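Long-range contacts in Alpha/beta fold hydrolase (Pseudomonas aeruginosa, PDB 6I8W), which acts as a membrane-bound phospholipase A of the alpha/beta-hydrolase fold that degrades membrane phospholipids and serves as a bacterial virulence factor: residues A134-G139 against A158-A163; L66-F71 against V92-P97; P249-W254 against Q298-F303; E51-E56 against G100-P105. All blocks are in the same frame, centred on the assembly; numbering follows the deposited sequence.

From the N terminus, strand 50-57 supplies the first half of contact 4, and 100-105 completes it after the chain has returned to the same part of the sheet. Contact 2 is nested inside that loop: it pairs strand 64-68 with strand 90-94, which lies between 64-68 and 50-57 in the sheet. Contact 1 follows in series, closing the crossover from strand 131-136 to its neighbour 154-160; its first strand also adjoins 64-68 of contact 2. Contact 3 opens last, setting strand 250-255, next to 154-160, against helix 293-308. Together they run across the central sheet, with contacts 3 and 4 on opposite sides of the chain's centre.

Contact 1: residues A134-G139 against A158-A163; sequences AGNSMG and ALIDNA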
loop_
_atom_site.group_PDB
_atom_site.type_symbol
_atom_site.label_atom_id
_atom_site.label_comp_id
_atom_site.label_asym_id
_atom_site.label_seq_id
_atom_site.Cartn_x
_atom_site.Cartn_y
_atom_site.Cartn_z
ATOM N N ALA A 134 -6.911 6.128 -4.613
ATOM C CA ALA A 134 -6.792 5.981 -3.167
ATOM C C ALA A 134 -5.389 5.488 -2.835
ATOM O O ALA A 134 -4.880 4.589 -3.484
ATOM C CB ALA A 134 -7.842 5.015 -2.607
ATOM N N GLY A 135 -4.763 6.084 -1.831
ATOM C CA GLY A 135 -3.423 5.681 -1.468
ATOM C C GLY A 135 -3.213 5.682 0.025
ATOM O O GLY A 135 -3.691 6.574 0.732
ATOM N N ASN A 136 -2.477 4.685 0.502
ATOM C CA ASN A 136 -2.117 4.607 1.909
ATOM C C ASN A 136 -0.648 4.978 2.146
ATOM O O ASN A 136 0.252 4.454 1.483
ATOM C CB ASN A 136 -2.400 3.197 2.435
ATOM C CG ASN A 136 -1.826 2.951 3.826
ATOM O OD1 ASN A 136 -0.937 2.122 3.997
ATOM N ND2 ASN A 136 -2.348 3.659 4.825
ATOM N N SER A 137 -0.423 5.863 3.114
ATOM C CA SER A 137 0.929 6.219 3.536
ATOM C C SER A 137 1.782 6.743 2.375
ATOM O O SER A 137 1.440 7.737 1.752
ATOM C CB SER A 137 1.574 5.006 4.202
ATOM O OG SER A 137 2.689 5.370 4.991
ATOM N N MET A 138 2.901 6.071 2.094
ATOM C CA MET A 138 3.740 6.459 0.945
ATOM C C MET A 138 2.915 6.515 -0.357
ATOM O O MET A 138 3.129 7.378 -1.200
ATOM C CB MET A 138 4.912 5.488 0.764
ATOM C CG MET A 138 5.799 5.836 -0.443
ATOM S SD MET A 138 6.928 4.505 -0.906
ATOM C CE MET A 138 5.777 3.296 -1.576
ATOM N N GLY A 139 1.978 5.578 -0.512
ATOM C CA GLY A 139 1.100 5.555 -1.674
ATOM C C GLY A 139 0.127 6.733 -1.710
ATOM O O GLY A 139 -0.285 7.191 -2.775
ATOM N N ALA A 158 -8.512 9.750 -2.302
ATOM C CA ALA A 158 -8.642 9.330 -0.918
ATOM C C ALA A 158 -7.241 9.140 -0.367
ATOM O O ALA A 158 -6.452 8.331 -0.876
ATOM C CB ALA A 158 -9.474 8.030 -0.792
ATOM N N LEU A 159 -6.942 9.906 0.667
ATOM C CA LEU A 159 -5.646 9.855 1.316
ATOM C C LEU A 159 -5.851 9.120 2.618
ATOM O O LEU A 159 -6.478 9.631 3.536
ATOM C CB LEU A 159 -5.086 11.267 1.537
ATOM C CG LEU A 159 -4.840 12.041 0.242
ATOM C CD1 LEU A 159 -4.376 13.485 0.521
ATOM C CD2 LEU A 159 -3.800 11.294 -0.608
ATOM N N ILE A 160 -5.354 7.894 2.676
ATOM C CA ILE A 160 -5.567 7.063 3.842
ATOM C C ILE A 160 -4.279 7.033 4.655
ATOM O O ILE A 160 -3.352 6.291 4.318
ATOM C CB ILE A 160 -6.007 5.639 3.420
ATOM C CG1 ILE A 160 -7.310 5.738 2.595
ATOM C CG2 ILE A 160 -6.186 4.723 4.651
ATOM C CD1 ILE A 160 -7.782 4.421 1.981
ATOM N N ASP A 161 -4.218 7.852 5.705
ATOM C CA ASP A 161 -2.997 7.964 6.502
ATOM C C ASP A 161 -1.788 8.216 5.596
ATOM O O ASP A 161 -0.803 7.487 5.654
ATOM C CB ASP A 161 -2.775 6.688 7.337
ATOM C CG ASP A 161 -3.967 6.362 8.232
ATOM O OD1 ASP A 161 -5.045 6.035 7.680
ATOM O OD2 ASP A 161 -3.836 6.422 9.480
ATOM N N ASN A 162 -1.875 9.237 4.753
ATOM C CA ASN A 162 -0.821 9.521 3.778
ATOM C C ASN A 162 0.404 10.179 4.396
ATOM O O ASN A 162 0.279 10.918 5.363
ATOM C CB ASN A 162 -1.356 10.436 2.681
ATOM C CG ASN A 162 -1.794 11.782 3.222
ATOM O OD1 ASN A 162 -2.810 11.889 3.910
ATOM N ND2 ASN A 162 -1.039 12.821 2.904
ATOM N N ALA A 163 1.569 9.932 3.808
ATOM C CA ALA A 163 2.769 10.705 4.115
ATOM C C ALA A 163 2.737 12.010 3.331
ATOM O O ALA A 163 1.911 12.171 2.435
ATOM C CB ALA A 163 4.040 9.895 3.785
#
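Gly135 hydrogen-bonds to Ala158 across neighbouring parallel strands of an alpha/beta-hydrolase sheet, the two ends of a beta-alpha-beta crossover whose first turn, from strand into helix, has the form of a nucleophile elbow. Backbone hydrogen bonds set the register: Gly135 N gives to Ala158 O (3.0 Å), and Gly135 O receives from Ile160 N (2.9 Å). Beyond the strands Ala163 N bonds to Ser137 O (3.0 Å), well above the carbonyl plane, and ties the loop after the second strand to the elbow.

Apolar contact is slight. Ala134 CB meets Ala158 CB at 3.9 Å, small methyls that leave room for Tyr300 of helix 293-308 against the same face.

Steric limits shape the turn. Gly135 suits its place because a CB there would run into Gly139 O. Ser137 takes the strained backbone of an elbow (phi 57°, psi -121°). In the conformer given, its OG bonds His286 NE2, consistent with a Ser-His-Asp triad that includes Asp258.

The main polar side-chain bond comes from Asn136, whose CG, anti to the backbone N (chi1 170°), carries the amide to Ile160 O; ND2 also bonds His286 O. Ile160 O is gripped by two donors from opposite faces of its carbonyl plane, Asn136 ND2 at 2.9 Å and Ser137 N at 3.2 Å.

Contact 2: residues L66-F71 against V92-P97; sequences LLIHGF and VALDLP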
loop_
_atom_site.group_PDB
_atom_site.type_symbol
_atom_site.label_atom_id
_atom_site.label_comp_id
_atom_site.label_asym_id
_atom_site.label_seq_id
_atom_site.Cartn_x
_atom_site.Cartn_y
_atom_site.Cartn_z
ATOM N N LEU A 66 -8.245 3.207 -8.475
ATOM C CA LEU A 66 -6.855 2.755 -8.478
ATOM C C LEU A 66 -6.275 2.901 -7.077
ATOM O O LEU A 66 -6.215 4.008 -6.523
ATOM C CB LEU A 66 -6.029 3.558 -9.499
ATOM C CG LEU A 66 -4.527 3.284 -9.524
ATOM C CD1 LEU A 66 -4.250 1.815 -9.807
ATOM C CD2 LEU A 66 -3.863 4.162 -10.592
ATOM N N LEU A 67 -5.827 1.784 -6.515
ATOM C CA LEU A 67 -5.404 1.721 -5.120
ATOM C C LEU A 67 -3.894 1.590 -5.028
ATOM O O LEU A 67 -3.303 0.720 -5.677
ATOM C CB LEU A 67 -6.083 0.535 -4.404
ATOM C CG LEU A 67 -7.595 0.366 -4.606
ATOM C CD1 LEU A 67 -8.115 -0.873 -3.854
ATOM C CD2 LEU A 67 -8.344 1.612 -4.139
ATOM N N ILE A 68 -3.270 2.425 -4.202
ATOM C CA ILE A 68 -1.803 2.477 -4.154
ATOM C C ILE A 68 -1.297 2.212 -2.734
ATOM O O ILE A 68 -1.534 3.004 -1.817
ATOM C CB ILE A 68 -1.273 3.849 -4.633
ATOM C CG1 ILE A 68 -1.939 4.259 -5.957
ATOM C CG2 ILE A 68 0.262 3.833 -4.752
ATOM C CD1 ILE A 68 -1.545 5.669 -6.418
ATOM N N HIS A 69 -0.580 1.106 -2.566
ATOM C CA HIS A 69 -0.077 0.694 -1.258
ATOM C C HIS A 69 1.062 1.600 -0.746
ATOM O O HIS A 69 1.605 2.437 -1.484
ATOM C CB HIS A 69 0.421 -0.748 -1.354
ATOM C CG HIS A 69 1.619 -0.882 -2.240
ATOM N ND1 HIS A 69 2.885 -0.522 -1.824
ATOM C CD2 HIS A 69 1.744 -1.265 -3.536
ATOM C CE1 HIS A 69 3.745 -0.707 -2.812
ATOM N NE2 HIS A 69 3.081 -1.160 -3.867
ATOM N N GLY A 70 1.465 1.387 0.505
ATOM C CA GLY A 70 2.505 2.196 1.106
ATOM C C GLY A 70 3.870 1.531 1.126
ATOM O O GLY A 70 4.090 0.521 0.466
ATOM N N PHE A 71 4.791 2.122 1.881
ATOM C CA PHE A 71 6.174 1.673 1.927
ATOM C C PHE A 71 6.287 0.232 2.429
ATOM O O PHE A 71 5.700 -0.121 3.443
ATOM C CB PHE A 71 7.007 2.595 2.823
ATOM C CG PHE A 71 8.412 2.108 3.036
ATOM C CD1 PHE A 71 9.390 2.332 2.079
ATOM C CD2 PHE A 71 8.747 1.389 4.174
ATOM C CE1 PHE A 71 10.688 1.874 2.261
ATOM C CE2 PHE A 71 10.032 0.915 4.367
ATOM C CZ PHE A 71 11.014 1.161 3.410
ATOM N N VAL A 92 -8.491 -1.542 -9.431
ATOM C CA VAL A 92 -7.116 -1.872 -9.820
ATOM C C VAL A 92 -6.177 -1.563 -8.650
ATOM O O VAL A 92 -6.227 -0.474 -8.061
ATOM C CB VAL A 92 -6.682 -1.101 -11.080
ATOM C CG1 VAL A 92 -5.200 -1.413 -11.461
ATOM C CG2 VAL A 92 -7.616 -1.402 -12.244
ATOM N N ALA A 93 -5.340 -2.531 -8.290
ATOM C CA ALA A 93 -4.330 -2.305 -7.261
ATOM C C ALA A 93 -2.965 -2.752 -7.795
ATOM O O ALA A 93 -2.780 -3.934 -8.084
ATOM C CB ALA A 93 -4.694 -3.063 -5.979
ATOM N N LEU A 94 -2.023 -1.819 -7.963
ATOM C CA LEU A 94 -0.703 -2.180 -8.502
ATOM C C LEU A 94 0.353 -2.372 -7.407
ATOM O O LEU A 94 0.222 -1.846 -6.290
ATOM C CB LEU A 94 -0.189 -1.118 -9.509
ATOM C CG LEU A 94 0.501 0.140 -8.952
ATOM C CD1 LEU A 94 1.138 0.975 -10.084
ATOM C CD2 LEU A 94 -0.473 1.000 -8.134
ATOM N N ASP A 95 1.391 -3.140 -7.745
ATOM C CA ASP A 95 2.637 -3.125 -7.004
ATOM C C ASP A 95 3.487 -2.002 -7.565
ATOM O O ASP A 95 3.868 -2.039 -8.741
ATOM C CB ASP A 95 3.407 -4.450 -7.128
ATOM C CG ASP A 95 2.755 -5.586 -6.360
ATOM O OD1 ASP A 95 2.029 -5.301 -5.389
ATOM O OD2 ASP A 95 3.005 -6.757 -6.720
ATOM N N LEU A 96 3.804 -1.010 -6.750
ATOM C CA LEU A 96 4.733 0.026 -7.214
ATOM C C LEU A 96 6.083 -0.595 -7.554
ATOM O O LEU A 96 6.511 -1.534 -6.885
ATOM C CB LEU A 96 4.907 1.105 -6.145
ATOM C CG LEU A 96 3.656 1.957 -5.877
ATOM C CD1 LEU A 96 3.813 2.708 -4.567
ATOM C CD2 LEU A 96 3.409 2.942 -7.025
ATOM N N PRO A 97 6.740 -0.098 -8.623
ATOM C CA PRO A 97 8.143 -0.429 -8.858
ATOM C C PRO A 97 8.936 -0.301 -7.560
ATOM O O PRO A 97 8.705 0.652 -6.795
ATOM C CB PRO A 97 8.585 0.623 -9.893
ATOM C CG PRO A 97 7.323 0.915 -10.655
ATOM C CD PRO A 97 6.211 0.838 -9.635
HETATM O O HOH W 1 -1.551 -1.029 -4.404
#
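Leu66 and Val92 stand on the same face of two parallel strands in the alpha/beta-hydrolase sheet, where the crossover from strand 64-68 to strand 90-94 returns. Their side chains cross obliquely, Leu66 CD1 coming within 3.7 Å of Val92 CG1, and in the backbone Leu67 N holds Val92 O at 2.8 Å. On the other face small Ala93 sits beside Leu67. Ile68 and Leu94 lie side by side, pointing the same way, whereas Leu96 crosses Ile68 at about a right angle, its CD1 3.7 Å from Ile68 CG2. Branched aliphatic residues suit this buried layer, which helices 112-125 and 138-149 cover.

Towards their C-terminal ends the strands splay apart. A water joins the two backbones there, donating to Leu67 O and Leu94 O and accepting from His69 N, while Leu94 N is buried without a partner.

His69 then bridges the opening. With CG between the backbone N and the carbonyl carbon (chi1 66°), its ring reaches across to segment 92-97; Leu94 O lies at the ring edge in plane, and Leu96 CD1 rests over one face in a CH-pi contact, 4.2 Å from the centroid. A histidine suits this place because its two nitrogens do opposite work, fixing the proton on ND1. The His-Gly pair resembles the loop that carries the oxyanion hole in relatives, and Gly70 and Phe71 touch bound myristic acid. ND1 of His69 donates to Gly70 O at 2.8 Å, and its NE2 accepts from Leu96 N at 3.0 Å.

Contact 3: residues P249-W254 against Q298-F303; sequences PTLLLW and QHYQAF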
loop_
_atom_site.group_PDB
_atom_site.type_symbol
_atom_site.label_atom_id
_atom_site.label_comp_id
_atom_site.label_asym_id
_atom_site.label_seq_id
_atom_site.Cartn_x
_atom_site.Cartn_y
_atom_site.Cartn_z
ATOM N N PRO A 249 -12.418 16.223 -5.373
ATOM C CA PRO A 249 -12.830 15.999 -3.983
ATOM C C PRO A 249 -11.826 15.067 -3.314
ATOM O O PRO A 249 -11.441 14.059 -3.916
ATOM C CB PRO A 249 -14.200 15.306 -4.097
ATOM C CG PRO A 249 -14.614 15.455 -5.505
ATOM C CD PRO A 249 -13.366 15.630 -6.331
ATOM N N THR A 250 -11.426 15.384 -2.093
ATOM C CA THR A 250 -10.357 14.655 -1.437
ATOM C C THR A 250 -10.806 14.168 -0.062
ATOM O O THR A 250 -11.183 14.961 0.802
ATOM C CB THR A 250 -9.093 15.537 -1.289
ATOM O OG1 THR A 250 -8.632 15.919 -2.590
ATOM C CG2 THR A 250 -7.979 14.785 -0.567
ATOM N N LEU A 251 -10.768 12.855 0.123
ATOM C CA LEU A 251 -11.085 12.256 1.404
ATOM C C LEU A 251 -9.810 12.128 2.226
ATOM O O LEU A 251 -8.818 11.572 1.752
ATOM C CB LEU A 251 -11.735 10.884 1.219
ATOM C CG LEU A 251 -11.970 10.084 2.509
ATOM C CD1 LEU A 251 -12.929 10.823 3.454
ATOM C CD2 LEU A 251 -12.525 8.670 2.169
ATOM N N LEU A 252 -9.841 12.661 3.442
ATOM C CA LEU A 252 -8.769 12.471 4.416
ATOM C C LEU A 252 -9.252 11.448 5.425
ATOM O O LEU A 252 -10.173 11.734 6.189
ATOM C CB LEU A 252 -8.415 13.798 5.120
ATOM C CG LEU A 252 -8.134 14.961 4.178
ATOM C CD1 LEU A 252 -7.829 16.251 4.946
ATOM C CD2 LEU A 252 -6.975 14.587 3.230
ATOM N N LEU A 253 -8.664 10.254 5.426
ATOM C CA LEU A 253 -9.118 9.216 6.357
ATOM C C LEU A 253 -7.951 8.724 7.207
ATOM O O LEU A 253 -6.889 8.386 6.668
ATOM C CB LEU A 253 -9.767 8.044 5.597
ATOM C CG LEU A 253 -10.421 6.927 6.429
ATOM C CD1 LEU A 253 -11.626 6.287 5.719
ATOM C CD2 LEU A 253 -9.382 5.839 6.800
ATOM N N TRP A 254 -8.159 8.665 8.525
ATOM C CA TRP A 254 -7.090 8.308 9.460
ATOM C C TRP A 254 -7.551 7.288 10.482
ATOM O O TRP A 254 -8.729 7.257 10.839
ATOM C CB TRP A 254 -6.579 9.551 10.209
ATOM C CG TRP A 254 -5.081 9.746 10.100
ATOM C CD1 TRP A 254 -4.129 9.363 11.009
ATOM C CD2 TRP A 254 -4.376 10.372 9.021
ATOM N NE1 TRP A 254 -2.874 9.710 10.553
ATOM C CE2 TRP A 254 -3.000 10.326 9.335
ATOM C CE3 TRP A 254 -4.773 10.958 7.814
ATOM C CZ2 TRP A 254 -2.022 10.850 8.490
ATOM C CZ3 TRP A 254 -3.799 11.475 6.972
ATOM C CH2 TRP A 254 -2.441 11.418 7.315
ATOM N N GLN A 298 -16.686 1.092 3.665
ATOM C CA GLN A 298 -18.016 1.689 3.780
ATOM C C GLN A 298 -17.923 3.217 3.865
ATOM O O GLN A 298 -18.720 3.918 3.253
ATOM C CB GLN A 298 -18.763 1.142 5.003
ATOM C CG GLN A 298 -19.406 -0.221 4.793
ATOM C CD GLN A 298 -20.106 -0.714 6.040
ATOM O OE1 GLN A 298 -21.312 -0.522 6.201
ATOM N NE2 GLN A 298 -19.351 -1.338 6.939
ATOM N N HIS A 299 -16.961 3.727 4.641
ATOM C CA HIS A 299 -16.714 5.179 4.687
ATOM C C HIS A 299 -16.336 5.690 3.294
ATOM O O HIS A 299 -16.804 6.737 2.838
ATOM C CB HIS A 299 -15.589 5.532 5.678
ATOM C CG HIS A 299 -16.013 5.561 7.115
ATOM N ND1 HIS A 299 -17.026 6.369 7.586
ATOM C CD2 HIS A 299 -15.509 4.921 8.200
ATOM C CE1 HIS A 299 -17.151 6.206 8.891
ATOM N NE2 HIS A 299 -16.233 5.339 9.291
ATOM N N TYR A 300 -15.477 4.942 2.619
ATOM C CA TYR A 300 -15.035 5.302 1.269
ATOM C C TYR A 300 -16.203 5.269 0.267
ATOM O O TYR A 300 -16.346 6.189 -0.533
ATOM C CB TYR A 300 -13.923 4.363 0.812
ATOM C CG TYR A 300 -13.293 4.715 -0.516
ATOM C CD1 TYR A 300 -12.985 6.035 -0.837
ATOM C CD2 TYR A 300 -12.970 3.721 -1.436
ATOM C CE1 TYR A 300 -12.384 6.359 -2.060
ATOM C CE2 TYR A 300 -12.366 4.031 -2.656
ATOM C CZ TYR A 300 -12.076 5.354 -2.953
ATOM O OH TYR A 300 -11.484 5.668 -4.153
ATOM N N GLN A 301 -17.045 4.227 0.318
ATOM C CA GLN A 301 -18.228 4.176 -0.545
ATOM C C GLN A 301 -19.158 5.352 -0.293
ATOM O O GLN A 301 -19.771 5.895 -1.227
ATOM C CB GLN A 301 -19.009 2.876 -0.344
ATOM C CG GLN A 301 -20.223 2.782 -1.249
ATOM C CD GLN A 301 -19.847 2.704 -2.722
ATOM O OE1 GLN A 301 -19.507 1.626 -3.221
ATOM N NE2 GLN A 301 -19.923 3.838 -3.431
ATOM N N ALA A 302 -19.277 5.744 0.972
ATOM C CA ALA A 302 -20.137 6.868 1.316
ATOM C C ALA A 302 -19.596 8.144 0.671
ATOM O O ALA A 302 -20.338 8.935 0.091
ATOM C CB ALA A 302 -20.243 7.019 2.836
ATOM N N PHE A 303 -18.289 8.333 0.812
ATOM C CA PHE A 303 -17.583 9.453 0.191
ATOM C C PHE A 303 -17.813 9.466 -1.319
ATOM O O PHE A 303 -18.220 10.480 -1.874
ATOM C CB PHE A 303 -16.077 9.366 0.511
ATOM C CG PHE A 303 -15.202 10.236 -0.366
ATOM C CD1 PHE A 303 -15.169 11.614 -0.191
ATOM C CD2 PHE A 303 -14.407 9.667 -1.359
ATOM C CE1 PHE A 303 -14.356 12.415 -0.992
ATOM C CE2 PHE A 303 -13.584 10.460 -2.164
ATOM C CZ PHE A 303 -13.554 11.827 -1.974
#
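Leu251 lies against the ring of Phe303, and this pair is the heart of a strand-to-helix packing made by apolar contact. Its main element is a CH-pi interaction: Leu251 CB sits 3.6 Å from the ring centroid and almost on the ring normal (4° off), while the two side chains slide past each other in opposite directions. With CG anti to the backbone N (chi1 164°), the ring extends towards the strand and lies along Leu251. At its edge, Phe303 CZ comes within 3.6 Å of Pro249 O, so the ring tip ends against backbone.

Aliphatic contacts extend the patch. Leu251 CD2 reaches Tyr300 CD1 at 4.0 Å, and Leu253 CD1 meets His299 CB at 4.0 Å, the latter two side chains crossing at about a right angle. The histidine thus lends its aliphatic root to the core at a partly exposed position. Leu251 and Leu253, two apart in the strand, both point toward the helix, where leucine fits.

The strand and helix segments run nearly antiparallel, 161° apart, with axes 10.1 Å apart. Tyr300 also touches Ala158, and Phe303 touches Ser156, of the adjacent strand. Such a C-terminal helix running along one face of the central sheet belongs to the layered alpha/beta-hydrolase fold.

Contact 4: residues E51-E56 against G100-P105; sequences EIAYLE and GDSSKP
Glu51 meets Ser103 through a pair of hydrogen bonds that dock a loop beside the start of this strand segment. Glu51 N gives to Ser103 OG (2.8 Å), and Glu51 O, in return, takes Ser103 N at 2.8 Å, with the donor in the carbonyl plane. Serine suits the place because its short hydroxyl can stand in for a backbone acceptor: OG lies beside its own backbone N, anti to the carbonyl carbon (chi1 -64°), and turns to the strand. The exposed side chain of Glu51 leads away from the loop, its OE2 weakly bonded to Ser44 OG.

At Ile52 the side chain points away from the loop and touches Leu94, yet Ser102 OG passes close to its backbone, 3.3 Å from Ile52 CA.

Ala53 N donates to that same Ser102 OG at 2.9 Å. The hydroxyl in turn donates to Asp95 O, linking the loop to strand 50-57 and to the residue that follows strand 90-94. The methyl of Ala53 faces the loop and packs on Asp101 CB at 3.8 Å, its small size suiting so close an approach.

The loop is also braced from within, Lys104 NZ bonding to Gly100 O (2.6 Å) and Ser102 O. This glycine- and serine-bearing loop after strand 90-94, resting on the antiparallel strand beside it, resembles the Gly-x-Gly-x-Ser loop of many alpha/beta-hydrolases.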
loop_
_atom_site.group_PDB
_atom_site.type_symbol
_atom_site.label_atom_id
_atom_site.label_comp_id
_atom_site.label_asym_id
_atom_site.label_seq_id
_atom_site.Cartn_x
_atom_site.Cartn_y
_atom_site.Cartn_z
ATOM N N GLU A 51 8.354 -4.071 -15.378
ATOM C CA GLU A 51 7.184 -4.925 -15.208
ATOM C C GLU A 51 6.424 -4.499 -13.970
ATOM O O GLU A 51 6.956 -4.490 -12.866
ATOM C CB GLU A 51 7.570 -6.398 -15.106
ATOM C CG GLU A 51 6.358 -7.303 -14.947
ATOM C CD GLU A 51 6.638 -8.728 -15.386
ATOM O OE1 GLU A 51 7.660 -8.950 -16.071
ATOM O OE2 GLU A 51 5.841 -9.625 -15.043
ATOM N N ILE A 52 5.174 -4.118 -14.164
ATOM C CA ILE A 52 4.341 -3.738 -13.042
ATOM C C ILE A 52 3.246 -4.774 -12.849
ATOM O O ILE A 52 2.415 -4.968 -13.733
ATOM C CB ILE A 52 3.753 -2.352 -13.257
ATOM C CG1 ILE A 52 4.905 -1.334 -13.389
ATOM C CG2 ILE A 52 2.764 -2.006 -12.127
ATOM C CD1 ILE A 52 4.451 0.108 -13.301
ATOM N N ALA A 53 3.280 -5.458 -11.705
ATOM C CA ALA A 53 2.255 -6.426 -11.359
ATOM C C ALA A 53 1.045 -5.695 -10.793
ATOM O O ALA A 53 1.189 -4.695 -10.078
ATOM C CB ALA A 53 2.790 -7.460 -10.335
ATOM N N TYR A 54 -0.149 -6.183 -11.103
ATOM C CA TYR A 54 -1.336 -5.559 -10.542
ATOM C C TYR A 54 -2.480 -6.530 -10.424
ATOM O O TYR A 54 -2.496 -7.577 -11.061
ATOM C CB TYR A 54 -1.763 -4.333 -11.374
ATOM C CG TYR A 54 -2.219 -4.585 -12.808
ATOM C CD1 TYR A 54 -1.295 -4.735 -13.839
ATOM C CD2 TYR A 54 -3.580 -4.638 -13.133
ATOM C CE1 TYR A 54 -1.701 -4.955 -15.164
ATOM C CE2 TYR A 54 -4.000 -4.846 -14.465
ATOM C CZ TYR A 54 -3.057 -5.002 -15.464
ATOM O OH TYR A 54 -3.462 -5.206 -16.766
ATOM N N LEU A 55 -3.419 -6.180 -9.558
ATOM C CA LEU A 55 -4.672 -6.911 -9.440
ATOM C C LEU A 55 -5.762 -6.114 -10.113
ATOM O O LEU A 55 -5.729 -4.869 -10.106
ATOM C CB LEU A 55 -5.036 -7.148 -7.979
ATOM C CG LEU A 55 -4.039 -7.990 -7.182
ATOM C CD1 LEU A 55 -4.455 -8.051 -5.724
ATOM C CD2 LEU A 55 -3.914 -9.397 -7.773
ATOM N N GLU A 56 -6.732 -6.819 -10.679
ATOM C CA GLU A 56 -7.865 -6.166 -11.327
ATOM C C GLU A 56 -9.166 -6.943 -11.094
ATOM O O GLU A 56 -9.161 -8.177 -11.057
ATOM C CB GLU A 56 -7.591 -6.020 -12.823
ATOM C CG GLU A 56 -8.674 -5.281 -13.585
ATOM C CD GLU A 56 -8.408 -5.251 -15.079
ATOM O OE1 GLU A 56 -7.610 -6.085 -15.555
ATOM O OE2 GLU A 56 -8.995 -4.404 -15.774
ATOM N N GLY A 100 6.624 -5.513 -4.011
ATOM C CA GLY A 100 5.772 -6.617 -4.442
ATOM C C GLY A 100 6.393 -7.453 -5.544
ATOM O O GLY A 100 7.554 -7.832 -5.459
ATOM N N ASP A 101 5.635 -7.717 -6.605
ATOM C CA ASP A 101 6.156 -8.531 -7.699
ATOM C C ASP A 101 6.558 -7.684 -8.900
ATOM O O ASP A 101 6.778 -8.219 -9.973
ATOM C CB ASP A 101 5.119 -9.574 -8.140
ATOM C CG ASP A 101 4.809 -10.601 -7.053
ATOM O OD1 ASP A 101 5.740 -11.057 -6.362
ATOM O OD2 ASP A 101 3.624 -10.944 -6.885
ATOM N N SER A 102 6.631 -6.365 -8.724
ATOM C CA SER A 102 7.026 -5.478 -9.819
ATOM C C SER A 102 8.551 -5.399 -9.946
ATOM O O SER A 102 9.266 -5.802 -9.038
ATOM C CB SER A 102 6.432 -4.078 -9.614
ATOM O OG SER A 102 5.023 -4.087 -9.821
ATOM N N SER A 103 9.046 -4.873 -11.071
ATOM C CA SER A 103 10.491 -4.705 -11.265
ATOM C C SER A 103 11.097 -3.835 -10.175
ATOM O O SER A 103 10.459 -2.901 -9.699
ATOM C CB SER A 103 10.814 -4.077 -12.639
ATOM O OG SER A 103 10.431 -4.924 -13.704
ATOM N N LYS A 104 12.336 -4.143 -9.809
ATOM C CA LYS A 104 13.084 -3.393 -8.799
ATOM C C LYS A 104 14.495 -3.025 -9.289
ATOM O O LYS A 104 15.488 -3.483 -8.725
ATOM C CB LYS A 104 13.176 -4.216 -7.507
ATOM C CG LYS A 104 11.799 -4.676 -6.972
ATOM C CD LYS A 104 11.931 -5.617 -5.776
ATOM C CE LYS A 104 10.550 -6.090 -5.288
ATOM N NZ LYS A 104 9.856 -6.911 -6.323
ATOM N N PRO A 105 14.585 -2.169 -10.322
ATOM C CA PRO A 105 15.903 -1.759 -10.843
ATOM C C PRO A 105 16.753 -1.111 -9.752
ATOM O O PRO A 105 16.276 -0.215 -9.052
ATOM C CB PRO A 105 15.573 -0.730 -11.934
ATOM C CG PRO A 105 14.121 -0.774 -12.123
ATOM C CD PRO A 105 13.478 -1.420 -10.942
#